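Local coordinates for truncated hemoglobin from geobacillus stearothermophilus (Geobacillus stearothermophilus, PDB 2BKM), which binds heme and, on the iron, oxygen, and is thought to serve in oxygen transport or storage as a truncated member of the globin family, at residues Q4-G12 with A105-L113; V27-F37 with K83-C91. All blocks are in the same frame, centred on the assembly; numbering follows the deposited sequence.

How the contacts relate
Contact 1 and contact 2 lie on opposite sides of the centre of this small all-helical globin, their own centres about 22 Å apart. Along the chain, 4-12 comes first, then 27-37, 83-91 and finally 105-113, so that contact 1 brackets contact 2. Helices 6-9 and 12-29 are consecutive, as are 82-98 and 104-120, so each contact joins the N-terminal part of the chain to its C-terminal part. The two meet where helix 104-120 packs on helix 82-98: Leu113 reaches Trp88 and Tyr110 reaches Leu89. Contact 1 closes the chain's beginning onto its last helix, whereas contact 2 builds one wall of the heme's ligand pocket.

Contact 1. Residues Q4-G12 with A105-L113; sequences QTLYEAIGG and AREQFYHRL
Leu6 throws its CG opposite the backbone N (chi1 -169°), which carries the two methyl groups out of helix 6-9 onto helix 104-120. There the side chain enters as a knob into the hole made by Ala105, Gln108, Phe109 and Arg112. CD1 of Leu6 takes one side, 3.5 Å from NE2 of Gln108 and close to the carbonyl oxygen of Ala105. On the other side CD2 of Leu6 lies 3.8 Å from CA of Phe109. The same methyl touches CD of Arg112, near the edge of the guanidinium group. A branched leucine suits this hole because each methyl fills a different half of it.

Ile10 divides its work in the same manner. With chi1 at 69°, CG1 sits between the backbone N and the carbonyl carbon, and CD1 of Ile10 approaches the Phe109 ring obliquely, 3.8 Å from CD1 of Phe109. The other branch, CG2 of Ile10, lies 3.8 Å from CB of Ala105. CB of Ala9 lies 3.9 Å from CB of Ala105; small alanines on both sides let the backbones come close, with the CA atoms of Ile10 and Ala105 5.8 Å apart.

No hydrogen bond crosses this interface. Arg112 bonds to the carbonyl of Tyr55 and makes a cation-pi contact with its ring. Phe109 packs further on Leu52 and Met96. Thr5 and Glu8 form a capping box at the start of the short helix, though the position of Thr5 OG1 is less certain; Gly11 closes it with a Schellman motif. The result is knobs-into-holes packing of an N-terminal helical turn against the last helix of a truncated globin.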
loop_
_atom_site.group_PDB
_atom_site.type_symbol
_atom_site.label_atom_id
_atom_site.label_comp_id
_atom_site.label_asym_id
_atom_site.label_seq_id
_atom_site.Cartn_x
_atom_site.Cartn_y
_atom_site.Cartn_z
ATOM N N GLN A 4 20.571 -0.320 6.223
ATOM C CA GLN A 4 19.459 -0.465 7.171
ATOM C C GLN A 4 18.268 -0.850 6.315
ATOM O O GLN A 4 18.239 -0.535 5.108
ATOM C CB GLN A 4 19.168 0.826 7.948
ATOM C CG GLN A 4 18.636 1.976 7.109
ATOM C CD GLN A 4 18.418 3.266 7.908
ATOM O OE1 GLN A 4 18.551 4.368 7.365
ATOM N NE2 GLN A 4 18.073 3.133 9.185
ATOM N N THR A 5 17.306 -1.553 6.901
ATOM C CA THR A 5 16.141 -1.902 6.107
ATOM C C THR A 5 15.365 -0.648 5.850
ATOM O O THR A 5 15.458 0.346 6.576
ATOM C CB THR A 5 15.196 -2.885 6.813
ATOM O OG1 THR A 5 14.721 -2.293 8.021
ATOM C CG2 THR A 5 15.892 -4.241 7.121
ATOM N N LEU A 6 14.563 -0.712 4.807
ATOM C CA LEU A 6 13.755 0.413 4.470
ATOM C C LEU A 6 12.719 0.660 5.572
ATOM O O LEU A 6 12.345 1.779 5.878
ATOM C CB LEU A 6 13.147 0.107 3.118
ATOM C CG LEU A 6 12.458 1.281 2.473
ATOM C CD1 LEU A 6 13.366 2.538 2.433
ATOM C CD2 LEU A 6 12.111 0.860 1.076
ATOM N N TYR A 7 12.278 -0.430 6.194
ATOM C CA TYR A 7 11.405 -0.350 7.342
ATOM C C TYR A 7 11.993 0.575 8.413
ATOM O O TYR A 7 11.349 1.519 8.851
ATOM C CB TYR A 7 11.220 -1.760 7.904
ATOM C CG TYR A 7 10.316 -1.861 9.088
ATOM C CD1 TYR A 7 10.824 -2.294 10.323
ATOM C CD2 TYR A 7 8.940 -1.649 8.972
ATOM C CE1 TYR A 7 9.994 -2.447 11.410
ATOM C CE2 TYR A 7 8.103 -1.795 10.076
ATOM C CZ TYR A 7 8.642 -2.202 11.285
ATOM O OH TYR A 7 7.808 -2.392 12.372
ATOM N N GLU A 8 13.243 0.301 8.820
ATOM C CA GLU A 8 13.897 1.176 9.793
ATOM C C GLU A 8 14.085 2.581 9.237
ATOM O O GLU A 8 13.896 3.584 9.940
ATOM C CB GLU A 8 15.270 0.590 10.130
ATOM C CG GLU A 8 15.223 -0.715 10.886
ATOM C CD GLU A 8 16.231 -1.776 10.376
ATOM O OE1 GLU A 8 17.375 -1.431 9.965
ATOM O OE2 GLU A 8 15.863 -2.980 10.383
ATOM N N ALA A 9 14.509 2.668 7.979
ATOM C CA ALA A 9 14.816 3.946 7.363
ATOM C C ALA A 9 13.657 4.896 7.438
ATOM O O ALA A 9 13.858 6.102 7.551
ATOM C CB ALA A 9 15.267 3.731 5.899
ATOM N N ILE A 10 12.429 4.391 7.317
ATOM C CA ILE A 10 11.298 5.283 7.313
ATOM C C ILE A 10 10.702 5.502 8.687
ATOM O O ILE A 10 9.767 6.282 8.840
ATOM C CB ILE A 10 10.160 4.837 6.345
ATOM C CG1 ILE A 10 9.497 3.556 6.867
ATOM C CG2 ILE A 10 10.676 4.683 4.930
ATOM C CD1 ILE A 10 8.153 3.252 6.139
ATOM N N GLY A 11 11.248 4.810 9.680
ATOM C CA GLY A 11 10.772 4.964 11.058
ATOM C C GLY A 11 9.971 3.802 11.619
ATOM O O GLY A 11 9.343 3.919 12.695
ATOM N N GLY A 12 9.988 2.668 10.918
ATOM C CA GLY A 12 9.464 1.429 11.432
ATOM C C GLY A 12 7.984 1.431 11.746
ATOM O O GLY A 12 7.180 2.057 11.054
ATOM N N ALA A 105 14.083 7.954 1.768
ATOM C CA ALA A 105 13.524 6.677 2.193
ATOM C C ALA A 105 12.054 6.629 1.825
ATOM O O ALA A 105 11.611 5.608 1.319
ATOM C CB ALA A 105 13.691 6.531 3.682
ATOM N N ARG A 106 11.308 7.708 2.032
ATOM C CA ARG A 106 9.940 7.730 1.521
ATOM C C ARG A 106 9.907 7.432 0.044
ATOM O O ARG A 106 9.064 6.622 -0.401
ATOM C CB ARG A 106 9.314 9.079 1.748
ATOM C CG ARG A 106 7.912 9.110 1.202
ATOM C CD ARG A 106 7.624 10.427 0.723
ATOM N NE ARG A 106 6.531 10.540 -0.254
ATOM C CZ ARG A 106 5.577 11.461 -0.141
ATOM N NH1 ARG A 106 4.659 11.528 -1.095
ATOM N NH2 ARG A 106 5.484 12.275 0.917
ATOM N N GLU A 107 10.772 8.070 -0.744
ATOM C CA GLU A 107 10.620 7.884 -2.185
ATOM C C GLU A 107 11.027 6.506 -2.614
ATOM O O GLU A 107 10.456 5.943 -3.564
ATOM C CB GLU A 107 11.387 8.949 -2.977
ATOM C CG GLU A 107 11.051 10.339 -2.579
ATOM C CD GLU A 107 9.675 10.771 -2.885
ATOM O OE1 GLU A 107 8.802 9.994 -3.399
ATOM O OE2 GLU A 107 9.464 11.987 -2.601
ATOM N N GLN A 108 12.013 5.933 -1.942
ATOM C CA GLN A 108 12.429 4.568 -2.261
ATOM C C GLN A 108 11.257 3.622 -1.986
ATOM O O GLN A 108 10.940 2.720 -2.790
ATOM C CB GLN A 108 13.609 4.140 -1.378
ATOM C CG GLN A 108 14.936 4.689 -1.795
ATOM C CD GLN A 108 15.994 4.568 -0.706
ATOM O OE1 GLN A 108 16.998 5.297 -0.739
ATOM N NE2 GLN A 108 15.784 3.684 0.255
ATOM N N PHE A 109 10.619 3.807 -0.847
ATOM C CA PHE A 109 9.446 3.007 -0.503
ATOM C C PHE A 109 8.328 3.227 -1.527
ATOM O O PHE A 109 7.748 2.269 -2.043
ATOM C CB PHE A 109 9.013 3.434 0.910
ATOM C CG PHE A 109 7.762 2.804 1.424
ATOM C CD1 PHE A 109 7.110 3.411 2.493
ATOM C CD2 PHE A 109 7.259 1.596 0.930
ATOM C CE1 PHE A 109 5.956 2.844 3.060
ATOM C CE2 PHE A 109 6.109 1.025 1.491
ATOM C CZ PHE A 109 5.433 1.654 2.513
ATOM N N TYR A 110 8.047 4.491 -1.837
ATOM C CA TYR A 110 7.005 4.803 -2.806
ATOM C C TYR A 110 7.318 4.140 -4.124
ATOM O O TYR A 110 6.395 3.590 -4.760
ATOM C CB TYR A 110 6.883 6.303 -2.975
ATOM C CG TYR A 110 5.755 6.634 -3.917
ATOM C CD1 TYR A 110 6.032 7.090 -5.168
ATOM C CD2 TYR A 110 4.430 6.389 -3.552
ATOM C CE1 TYR A 110 5.040 7.358 -6.087
ATOM C CE2 TYR A 110 3.386 6.669 -4.420
ATOM C CZ TYR A 110 3.708 7.157 -5.684
ATOM O OH TYR A 110 2.729 7.390 -6.609
ATOM N N HIS A 111 8.593 4.150 -4.552
ATOM C CA HIS A 111 8.920 3.530 -5.837
ATOM C C HIS A 111 8.697 2.041 -5.791
ATOM O O HIS A 111 8.271 1.466 -6.785
ATOM C CB HIS A 111 10.343 3.871 -6.231
ATOM C CG HIS A 111 10.485 5.303 -6.557
ATOM N ND1 HIS A 111 11.680 5.978 -6.407
ATOM C CD2 HIS A 111 9.579 6.219 -6.983
ATOM C CE1 HIS A 111 11.501 7.248 -6.738
ATOM N NE2 HIS A 111 10.241 7.421 -7.121
ATOM N N ARG A 112 8.944 1.411 -4.658
ATOM C CA ARG A 112 8.638 -0.028 -4.577
ATOM C C ARG A 112 7.148 -0.194 -4.775
ATOM O O ARG A 112 6.737 -1.080 -5.496
ATOM C CB ARG A 112 9.047 -0.577 -3.224
ATOM C CG ARG A 112 10.546 -0.654 -3.081
ATOM C CD ARG A 112 10.988 -1.487 -1.930
ATOM N NE ARG A 112 10.418 -2.826 -1.963
ATOM C CZ ARG A 112 10.396 -3.621 -0.902
ATOM N NH1 ARG A 112 10.973 -3.232 0.249
ATOM N NH2 ARG A 112 9.809 -4.800 -0.989
ATOM N N LEU A 113 6.366 0.693 -4.151
ATOM C CA LEU A 113 4.912 0.570 -4.284
ATOM C C LEU A 113 4.447 0.838 -5.703
ATOM O O LEU A 113 3.479 0.218 -6.154
ATOM C CB LEU A 113 4.238 1.534 -3.332
ATOM C CG LEU A 113 4.433 1.239 -1.845
ATOM C CD1 LEU A 113 3.784 2.348 -1.082
ATOM C CD2 LEU A 113 3.849 -0.107 -1.462
#

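Contact 2. Residues V27-F37 with K83-C91; sequences VAAHPDLRPIF and KRAEAWLAC. With HEM (protoporphyrin IX containing Fe), chain D; ACT (acetate ion), chain E; OXY (oxygen molecule), chain C.
Leu33 and Ala87 meet at the apolar centre, CG of Leu33 3.9 Å from CB of Ala87, while the leucine's CD1 lies alongside the backbone of Trp88 and near SG of Cys91. CB of Ala87 also sits over one face of the His30 ring in a CH-pi contact, 3.6 Å from the ring centroid; the small methyl lets the helix lie close against the imidazole. The ring's orientation is consistent with the in-plane bond that ND1 accepts from Asp32 N, and SG of Cys91 approaches it obliquely.

Toward the heme, the rim of Phe37 meets Trp88, CZ to CD1. A heme methyl lies over one face of the phenylalanine and Val27 CG1 over the other, so the ring is sandwiched. At Trp88, chi1 near -169° swings the indole away from its own backbone N and flat against the porphyrin. Oxygen and acetate, the latter probably from the crystallisation liquor, are alternative occupants of one site on the iron. Trp88 NE1 donates to either; its bond to O2 of the oxygen molecule is nearly straight (173°), that to the iron-bound O1, at 2.6 Å, more bent. A phenylalanine in its place would probably leave the iron-bound ligand without the indole N-H as donor.

At the polar edge, Arg84 NE donates to Asp32 O at 2.9 Å, a bent bond (137° at the hydrogen) with the oxygen tilted out of the guanidinium plane. CG2 of Ile36 lies over one guanidinium face, 3.4 Å from NH1 of Arg84. NH1 binds a water that also weakly reaches that carbonyl, and NH2 bonds to Glu79 O. NZ of Lys83 lies 3.9 Å from OD2 of Asp32, a long salt bridge, with its CE nearer the carboxylate.

The end of helix 12-29 and the turn beyond it thus pack on helix 82-98; Trp88 also reaches Gln48 of helix 42-55 and Leu113 of helix 104-120.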
loop_
_atom_site.group_PDB
_atom_site.type_symbol
_atom_site.label_atom_id
_atom_site.label_comp_id
_atom_site.label_asym_id
_atom_site.label_seq_id
_atom_site.Cartn_x
_atom_site.Cartn_y
_atom_site.Cartn_z
ATOM N N VAL A 27 -8.545 6.100 0.894
ATOM C CA VAL A 27 -9.159 5.091 0.072
ATOM C C VAL A 27 -10.651 5.136 0.233
ATOM O O VAL A 27 -11.368 5.055 -0.756
ATOM C CB VAL A 27 -8.613 3.687 0.442
ATOM C CG1 VAL A 27 -9.434 2.597 -0.233
ATOM C CG2 VAL A 27 -7.123 3.567 0.034
ATOM N N ALA A 28 -11.108 5.287 1.470
ATOM C CA ALA A 28 -12.553 5.276 1.717
ATOM C C ALA A 28 -13.228 6.401 0.952
ATOM O O ALA A 28 -14.398 6.260 0.574
ATOM C CB ALA A 28 -12.837 5.386 3.207
ATOM N N ALA A 29 -12.503 7.491 0.728
ATOM C CA ALA A 29 -13.045 8.707 0.106
ATOM C C ALA A 29 -12.831 8.712 -1.410
ATOM O O ALA A 29 -13.323 9.589 -2.126
ATOM C CB ALA A 29 -12.414 9.937 0.722
ATOM N N HIS A 30 -12.108 7.735 -1.920
ATOM C CA HIS A 30 -11.795 7.809 -3.320
ATOM C C HIS A 30 -12.832 7.127 -4.188
ATOM O O HIS A 30 -13.056 5.934 -4.065
ATOM C CB HIS A 30 -10.419 7.232 -3.585
ATOM C CG HIS A 30 -9.828 7.722 -4.867
ATOM N ND1 HIS A 30 -10.381 7.455 -6.108
ATOM C CD2 HIS A 30 -8.757 8.510 -5.092
ATOM C CE1 HIS A 30 -9.661 8.054 -7.038
ATOM N NE2 HIS A 30 -8.659 8.685 -6.450
ATOM N N PRO A 31 -13.448 7.870 -5.126
ATOM C CA PRO A 31 -14.486 7.241 -5.964
ATOM C C PRO A 31 -14.029 6.074 -6.864
ATOM O O PRO A 31 -14.837 5.210 -7.243
ATOM C CB PRO A 31 -15.000 8.408 -6.799
ATOM C CG PRO A 31 -13.889 9.371 -6.817
ATOM C CD PRO A 31 -13.249 9.292 -5.468
ATOM N N ASP A 32 -12.746 6.024 -7.214
ATOM C CA ASP A 32 -12.266 4.922 -8.020
ATOM C C ASP A 32 -11.928 3.703 -7.191
ATOM O O ASP A 32 -11.722 2.618 -7.768
ATOM C CB ASP A 32 -11.033 5.309 -8.812
ATOM C CG ASP A 32 -11.328 6.347 -9.843
ATOM O OD1 ASP A 32 -12.353 6.180 -10.540
ATOM O OD2 ASP A 32 -10.562 7.326 -9.945
ATOM N N LEU A 33 -11.855 3.878 -5.863
ATOM C CA LEU A 33 -11.489 2.772 -4.986
ATOM C C LEU A 33 -12.588 2.315 -4.065
ATOM O O LEU A 33 -12.778 1.100 -3.876
ATOM C CB LEU A 33 -10.246 3.140 -4.156
ATOM C CG LEU A 33 -9.062 3.587 -5.005
ATOM C CD1 LEU A 33 -7.985 3.963 -4.029
ATOM C CD2 LEU A 33 -8.643 2.443 -5.893
ATOM N N ARG A 34 -13.294 3.285 -3.486
ATOM C CA ARG A 34 -14.330 3.050 -2.472
ATOM C C ARG A 34 -15.252 1.883 -2.829
ATOM O O ARG A 34 -15.542 1.060 -1.948
ATOM C CB ARG A 34 -15.137 4.334 -2.210
ATOM C CG ARG A 34 -16.082 4.270 -0.999
ATOM C CD ARG A 34 -17.165 5.368 -1.088
ATOM N NE ARG A 34 -18.390 5.064 -0.338
ATOM C CZ ARG A 34 -18.552 4.073 0.546
ATOM N NH1 ARG A 34 -17.560 3.244 0.853
ATOM N NH2 ARG A 34 -19.730 3.916 1.143
ATOM N N PRO A 35 -15.683 1.765 -4.105
ATOM C CA PRO A 35 -16.690 0.717 -4.268
ATOM C C PRO A 35 -16.110 -0.694 -4.271
ATOM O O PRO A 35 -16.865 -1.644 -3.981
ATOM C CB PRO A 35 -17.357 1.055 -5.611
ATOM C CG PRO A 35 -16.762 2.412 -6.056
ATOM C CD PRO A 35 -15.418 2.456 -5.386
ATOM N N ILE A 36 -14.800 -0.857 -4.547
ATOM C CA ILE A 36 -14.233 -2.210 -4.610
ATOM C C ILE A 36 -13.588 -2.679 -3.303
ATOM O O ILE A 36 -13.218 -3.840 -3.160
ATOM C CB ILE A 36 -13.273 -2.440 -5.799
ATOM C CG1 ILE A 36 -11.961 -1.641 -5.647
ATOM C CG2 ILE A 36 -13.981 -2.128 -7.111
ATOM C CD1 ILE A 36 -10.781 -2.192 -6.483
ATOM N N PHE A 37 -13.467 -1.755 -2.360
ATOM C CA PHE A 37 -12.966 -2.095 -1.049
ATOM C C PHE A 37 -14.151 -2.379 -0.139
ATOM O O PHE A 37 -15.238 -1.867 -0.410
ATOM C CB PHE A 37 -12.154 -0.922 -0.495
ATOM C CG PHE A 37 -10.722 -0.935 -0.932
ATOM C CD1 PHE A 37 -9.750 -1.557 -0.135
ATOM C CD2 PHE A 37 -10.330 -0.326 -2.116
ATOM C CE1 PHE A 37 -8.427 -1.571 -0.526
ATOM C CE2 PHE A 37 -8.996 -0.384 -2.545
ATOM C CZ PHE A 37 -8.039 -0.970 -1.745
ATOM N N LYS A 83 -5.982 3.198 -14.135
ATOM C CA LYS A 83 -6.597 4.300 -13.422
ATOM C C LYS A 83 -6.724 3.970 -11.954
ATOM O O LYS A 83 -6.503 4.830 -11.099
ATOM C CB LYS A 83 -7.947 4.665 -14.049
ATOM C CG LYS A 83 -8.630 5.854 -13.401
ATOM C CD LYS A 83 -9.941 6.201 -14.106
ATOM C CE LYS A 83 -10.637 7.277 -13.318
ATOM N NZ LYS A 83 -9.926 8.558 -13.542
ATOM N N ARG A 84 -7.118 2.735 -11.628
ATOM C CA ARG A 84 -7.267 2.380 -10.240
ATOM C C ARG A 84 -5.910 2.323 -9.553
ATOM O O ARG A 84 -5.815 2.675 -8.381
ATOM C CB ARG A 84 -8.060 1.077 -10.070
ATOM C CG ARG A 84 -9.549 1.351 -10.240
ATOM C CD ARG A 84 -10.350 0.094 -9.954
ATOM N NE ARG A 84 -11.750 0.473 -9.779
ATOM C CZ ARG A 84 -12.762 -0.364 -9.968
ATOM N NH1 ARG A 84 -13.987 0.065 -9.753
ATOM N NH2 ARG A 84 -12.533 -1.634 -10.322
ATOM N N ALA A 85 -4.913 1.808 -10.254
ATOM C CA ALA A 85 -3.558 1.830 -9.683
ATOM C C ALA A 85 -3.117 3.256 -9.423
ATOM O O ALA A 85 -2.546 3.532 -8.340
ATOM C CB ALA A 85 -2.574 1.129 -10.574
ATOM N N GLU A 86 -3.426 4.158 -10.347
ATOM C CA GLU A 86 -3.071 5.555 -10.090
ATOM C C GLU A 86 -3.834 6.087 -8.900
ATOM O O GLU A 86 -3.315 6.897 -8.116
ATOM C CB GLU A 86 -3.335 6.442 -11.304
ATOM C CG GLU A 86 -2.460 6.173 -12.427
ATOM C CD GLU A 86 -1.030 6.546 -12.135
ATOM O OE1 GLU A 86 -0.128 5.766 -12.500
ATOM O OE2 GLU A 86 -0.840 7.650 -11.577
ATOM N N ALA A 87 -5.090 5.710 -8.760
ATOM C CA ALA A 87 -5.829 6.188 -7.597
ATOM C C ALA A 87 -5.226 5.687 -6.297
ATOM O O ALA A 87 -5.120 6.444 -5.311
ATOM C CB ALA A 87 -7.305 5.781 -7.720
ATOM N N TRP A 88 -4.839 4.407 -6.275
ATOM C CA TRP A 88 -4.255 3.842 -5.082
ATOM C C TRP A 88 -2.963 4.610 -4.769
ATOM O O TRP A 88 -2.739 5.029 -3.651
ATOM C CB TRP A 88 -3.974 2.371 -5.371
ATOM C CG TRP A 88 -3.605 1.525 -4.206
ATOM C CD1 TRP A 88 -4.418 0.628 -3.554
ATOM C CD2 TRP A 88 -2.330 1.451 -3.558
ATOM N NE1 TRP A 88 -3.729 -0.010 -2.555
ATOM C CE2 TRP A 88 -2.438 0.460 -2.535
ATOM C CE3 TRP A 88 -1.092 2.067 -3.777
ATOM C CZ2 TRP A 88 -1.385 0.160 -1.668
ATOM C CZ3 TRP A 88 -0.013 1.749 -2.911
ATOM C CH2 TRP A 88 -0.175 0.787 -1.890
ATOM N N LEU A 89 -2.132 4.789 -5.799
ATOM C CA LEU A 89 -0.846 5.481 -5.569
ATOM C C LEU A 89 -1.083 6.923 -5.152
ATOM O O LEU A 89 -0.313 7.455 -4.345
ATOM C CB LEU A 89 0.031 5.402 -6.822
ATOM C CG LEU A 89 0.529 3.972 -7.027
ATOM C CD1 LEU A 89 1.078 3.908 -8.446
ATOM C CD2 LEU A 89 1.578 3.619 -6.002
ATOM N N ALA A 90 -2.108 7.567 -5.712
ATOM C CA ALA A 90 -2.365 8.961 -5.329
ATOM C C ALA A 90 -2.814 9.036 -3.882
ATOM O O ALA A 90 -2.438 9.971 -3.137
ATOM C CB ALA A 90 -3.424 9.550 -6.244
ATOM N N CYS A 91 -3.613 8.062 -3.449
ATOM C CA CYS A 91 -3.965 8.008 -2.016
ATOM C C CYS A 91 -2.760 7.792 -1.177
ATOM O O CYS A 91 -2.659 8.373 -0.107
ATOM C CB CYS A 91 -4.984 6.922 -1.727
ATOM S SG CYS A 91 -6.640 7.318 -2.422
HETATM C CHA HEM D . -6.158 -6.380 -0.708
HETATM C CHB HEM D . -7.277 -3.170 -4.115
HETATM C CHC HEM D . -2.540 -2.404 -4.802
HETATM C CHD HEM D . -1.584 -4.796 -0.751
HETATM C C1A HEM D . -6.830 -5.538 -1.548
HETATM C C2A HEM D . -8.273 -5.498 -1.645
HETATM C C3A HEM D . -8.579 -4.609 -2.588
HETATM C C4A HEM D . -7.349 -4.076 -3.111
HETATM C CMA HEM D . -9.997 -4.208 -3.035
HETATM C CAA HEM D . -9.250 -6.315 -0.782
HETATM C CBA HEM D . -9.230 -5.778 0.636
HETATM C CGA HEM D . -9.872 -6.709 1.646
HETATM O O1A HEM D . -10.483 -7.766 1.275
HETATM O O2A HEM D . -9.752 -6.426 2.865
HETATM C C1B HEM D . -6.087 -2.732 -4.618
HETATM C C2B HEM D . -5.939 -1.863 -5.768
HETATM C C3B HEM D . -4.637 -1.686 -5.965
HETATM C C4B HEM D . -3.884 -2.400 -4.961
HETATM C CMB HEM D . -7.085 -1.233 -6.587
HETATM C CAB HEM D . -4.028 -0.831 -7.065
HETATM C CBB HEM D . -2.852 -1.121 -7.637
HETATM C C1C HEM D . -1.866 -2.910 -3.711
HETATM C C2C HEM D . -0.483 -2.659 -3.384
HETATM C C3C HEM D . -0.260 -3.348 -2.257
HETATM C C4C HEM D . -1.474 -4.014 -1.857
HETATM C CMC HEM D . 0.521 -1.776 -4.182
HETATM C CAC HEM D . 1.017 -3.429 -1.404
HETATM C CBC HEM D . 2.198 -2.930 -1.739
HETATM C C1D HEM D . -2.715 -5.463 -0.403
HETATM C C2D HEM D . -2.774 -6.421 0.673
HETATM C C3D HEM D . -4.177 -6.913 0.668
HETATM C C4D HEM D . -4.829 -6.242 -0.429
HETATM C CMD HEM D . -1.639 -6.806 1.632
HETATM C CAD HEM D . -4.773 -7.937 1.613
HETATM C CBD HEM D . -4.761 -9.315 0.938
HETATM C CGD HEM D . -5.502 -10.250 1.866
HETATM O O1D HEM D . -6.777 -10.264 1.871
HETATM O O2D HEM D . -4.786 -10.928 2.652
HETATM N NA HEM D . -6.304 -4.655 -2.467
HETATM N NB HEM D . -4.815 -3.029 -4.173
HETATM N NC HEM D . -2.443 -3.712 -2.757
HETATM N ND HEM D . -3.949 -5.382 -1.021
HETATM FE FE HEM D . -4.371 -4.212 -2.613
HETATM C C ACT E . -4.938 -2.449 -0.099
HETATM O O ACT E . -4.881 -1.272 0.249
HETATM O OXT ACT E . -4.506 -2.688 -1.211
HETATM C CH3 ACT E . -5.471 -3.514 0.782
HETATM O O1 OXY C . -4.402 -2.411 -1.821
HETATM O O2 OXY C . -5.039 -2.248 -0.835
HETATM O O HOH W 1 -14.129 2.917 -10.058
#